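Alanine racemase (Oenococcus oeni PSU-1, PDB 3HUR) is a member of the alanine racemase family, built from an N-terminal TIM-barrel domain and a C-terminal domain rich in beta strands. Local coordinates at residues A18-N22 with H246-I250. Sequence-based numbering, arbitrary orientation.
Sequences AAAHN and HLERI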
ATOM      1  N   ALA A  18      -1.080 -23.896 -24.658  1.00 34.93           N
ATOM      2  CA  ALA A  18       0.024 -22.990 -24.846  1.00 34.82           C
ATOM      3  C   ALA A  18       1.159 -23.355 -23.914  1.00 35.09           C
ATOM      4  O   ALA A  18       2.322 -23.291 -24.308  1.00 35.72           O
ATOM      5  CB  ALA A  18      -0.417 -21.527 -24.659  1.00 34.07           C
ATOM      6  N   ALA A  19       0.856 -23.808 -22.704  1.00 34.83           N
ATOM      7  CA  ALA A  19       1.943 -24.261 -21.839  1.00 35.17           C
ATOM      8  C   ALA A  19       2.671 -25.477 -22.465  1.00 35.25           C
ATOM      9  O   ALA A  19       3.899 -25.607 -22.361  1.00 34.72           O
ATOM     10  CB  ALA A  19       1.440 -24.596 -20.394  1.00 34.28           C
ATOM     11  N   ALA A  20       1.903 -26.365 -23.090  1.00 35.43           N
ATOM     12  CA  ALA A  20       2.453 -27.582 -23.658  1.00 36.27           C
ATOM     13  C   ALA A  20       3.358 -27.168 -24.786  1.00 37.72           C
ATOM     14  O   ALA A  20       4.521 -27.565 -24.865  1.00 38.60           O
ATOM     15  CB  ALA A  20       1.372 -28.480 -24.169  1.00 35.22           C
ATOM     16  N   HIS A  21       2.799 -26.323 -25.629  1.00 38.77           N
ATOM     17  CA  HIS A  21       3.466 -25.766 -26.752  1.00 39.82           C
ATOM     18  C   HIS A  21       4.800 -25.151 -26.353  1.00 39.45           C
ATOM     19  O   HIS A  21       5.793 -25.332 -27.046  1.00 40.34           O
ATOM     20  CB  HIS A  21       2.536 -24.734 -27.380  1.00 40.48           C
ATOM     21  CG  HIS A  21       3.133 -23.986 -28.520  1.00 44.62           C
ATOM     22  ND1 HIS A  21       3.045 -24.426 -29.828  1.00 49.89           N
ATOM     23  CD2 HIS A  21       3.785 -22.799 -28.561  1.00 48.84           C
ATOM     24  CE1 HIS A  21       3.644 -23.555 -30.621  1.00 49.97           C
ATOM     25  NE2 HIS A  21       4.094 -22.554 -29.878  1.00 50.74           N
ATOM     26  N   ASN A  22       4.841 -24.429 -25.244  1.00 38.78           N
ATOM     27  CA  ASN A  22       6.109 -23.856 -24.781  1.00 37.42           C
ATOM     28  C   ASN A  22       7.146 -24.935 -24.458  1.00 36.57           C
ATOM     29  O   ASN A  22       8.326 -24.745 -24.740  1.00 35.35           O
ATOM     30  CB  ASN A  22       5.921 -22.936 -23.569  1.00 36.91           C
ATOM     31  CG  ASN A  22       5.204 -21.662 -23.896  1.00 35.75           C
ATOM     32  OD1 ASN A  22       5.062 -21.273 -25.048  1.00 36.02           O
ATOM     33  ND2 ASN A  22       4.749 -20.995 -22.870  1.00 34.77           N
ATOM     34  N   HIS A 246       9.415 -18.890 -30.215  1.00 53.01           N
ATOM     35  CA  HIS A 246       8.067 -18.338 -30.086  1.00 52.37           C
ATOM     36  C   HIS A 246       7.350 -18.896 -28.880  1.00 49.47           C
ATOM     37  O   HIS A 246       6.445 -19.720 -28.989  1.00 49.46           O
ATOM     38  CB  HIS A 246       7.282 -18.553 -31.383  1.00 53.29           C
ATOM     39  CG  HIS A 246       8.000 -18.039 -32.593  1.00 57.10           C
ATOM     40  ND1 HIS A 246       8.092 -18.755 -33.774  1.00 59.96           N
ATOM     41  CD2 HIS A 246       8.700 -16.893 -32.788  1.00 59.91           C
ATOM     42  CE1 HIS A 246       8.803 -18.061 -34.649  1.00 61.13           C
ATOM     43  NE2 HIS A 246       9.180 -16.928 -34.077  1.00 61.90           N
ATOM     44  N   LEU A 247       7.780 -18.437 -27.721  1.00 46.53           N
ATOM     45  CA  LEU A 247       7.097 -18.787 -26.501  1.00 44.90           C
ATOM     46  C   LEU A 247       5.774 -18.022 -26.466  1.00 44.03           C
ATOM     47  O   LEU A 247       5.715 -16.856 -26.816  1.00 44.66           O
ATOM     48  CB  LEU A 247       7.973 -18.495 -25.279  1.00 44.09           C
ATOM     49  CG  LEU A 247       9.151 -19.487 -25.104  1.00 41.43           C
ATOM     50  CD1 LEU A 247       9.900 -19.309 -23.767  1.00 37.01           C
ATOM     51  CD2 LEU A 247       8.715 -20.947 -25.247  1.00 37.41           C
ATOM     52  N   GLU A 248       4.699 -18.702 -26.103  1.00 42.55           N
ATOM     53  CA  GLU A 248       3.379 -18.047 -25.940  1.00 41.11           C
ATOM     54  C   GLU A 248       3.187 -17.651 -24.468  1.00 39.07           C
ATOM     55  O   GLU A 248       3.479 -18.442 -23.582  1.00 38.09           O
ATOM     56  CB  GLU A 248       2.268 -19.019 -26.388  1.00 41.12           C
ATOM     57  CG  GLU A 248       2.040 -19.082 -27.903  1.00 43.35           C
ATOM     58  CD  GLU A 248       1.413 -20.408 -28.406  1.00 48.37           C
ATOM     59  OE1 GLU A 248       0.859 -21.196 -27.607  1.00 48.65           O
ATOM     60  OE2 GLU A 248       1.464 -20.669 -29.641  1.00 54.26           O
ATOM     61  N   ARG A 249       2.708 -16.438 -24.206  1.00 38.10           N
ATOM     62  CA  ARG A 249       2.202 -16.066 -22.852  1.00 37.24           C
ATOM     63  C   ARG A 249       0.936 -16.880 -22.609  1.00 35.65           C
ATOM     64  O   ARG A 249       0.036 -16.836 -23.412  1.00 34.88           O
ATOM     65  CB  ARG A 249       1.924 -14.558 -22.715  1.00 37.30           C
ATOM     66  CG  ARG A 249       1.394 -14.123 -21.304  1.00 40.56           C
ATOM     67  CD  ARG A 249       1.127 -12.584 -21.158  1.00 43.71           C
ATOM     68  NE  ARG A 249       0.706 -11.974 -22.422  1.00 47.76           N
ATOM     69  CZ  ARG A 249      -0.549 -11.967 -22.907  1.00 50.40           C
ATOM     70  NH1 ARG A 249      -1.577 -12.515 -22.234  1.00 49.85           N
ATOM     71  NH2 ARG A 249      -0.782 -11.394 -24.091  1.00 50.37           N
ATOM     72  N   ILE A 250       0.889 -17.668 -21.533  1.00 34.76           N
ATOM     73  CA  ILE A 250      -0.186 -18.631 -21.364  1.00 33.85           C
ATOM     74  C   ILE A 250      -1.350 -18.116 -20.535  1.00 33.19           C
ATOM     75  O   ILE A 250      -2.419 -18.721 -20.526  1.00 33.23           O
ATOM     76  CB  ILE A 250       0.323 -20.002 -20.792  1.00 33.97           C
ATOM     77  CG1 ILE A 250       0.569 -19.966 -19.280  1.00 33.19           C
ATOM     78  CG2 ILE A 250       1.602 -20.425 -21.496  1.00 33.73           C
ATOM     79  CD1 ILE A 250       0.987 -21.302 -18.747  1.00 30.55           C
TER
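The imidazole of His21 carries the carboxylate of Glu248 on one face, the two planes only 2° apart, and has the carbonyl oxygen of His246 at its edge, where NE2 of His21 stays 3.8 Å from O of His246. The contact joins helix 16-30 to the irregular segment 246-250, which leads into strand 251-263 of the mixed sheet that accompanies the TIM barrel in the alanine racemase fold. OE2 of Glu248 lies above the ring near its rim, 3.2 Å from NE2 of His21, too far out of the ring plane for a hydrogen bond; the carboxylate stacks on the imidazole instead. His21 reaches this position with CG anti to its backbone N (chi1 176°). The polar centre is the amide of Asn22, which pairs with the backbone of Glu248 at both ends: OD1 of Asn22 accepts from N of Glu248 at 2.8 Å, and ND2 of Asn22 donates to O of Glu248 at 2.9 Å, nearly straight (170°). A further bond from ND2 to Ile229 O helps fix the rotation of this buried amide. Farther along, Ile250 packs against Ala18 through CG2 and against Ala19 through CD1, the latter 3.7 Å from CB of Ala19.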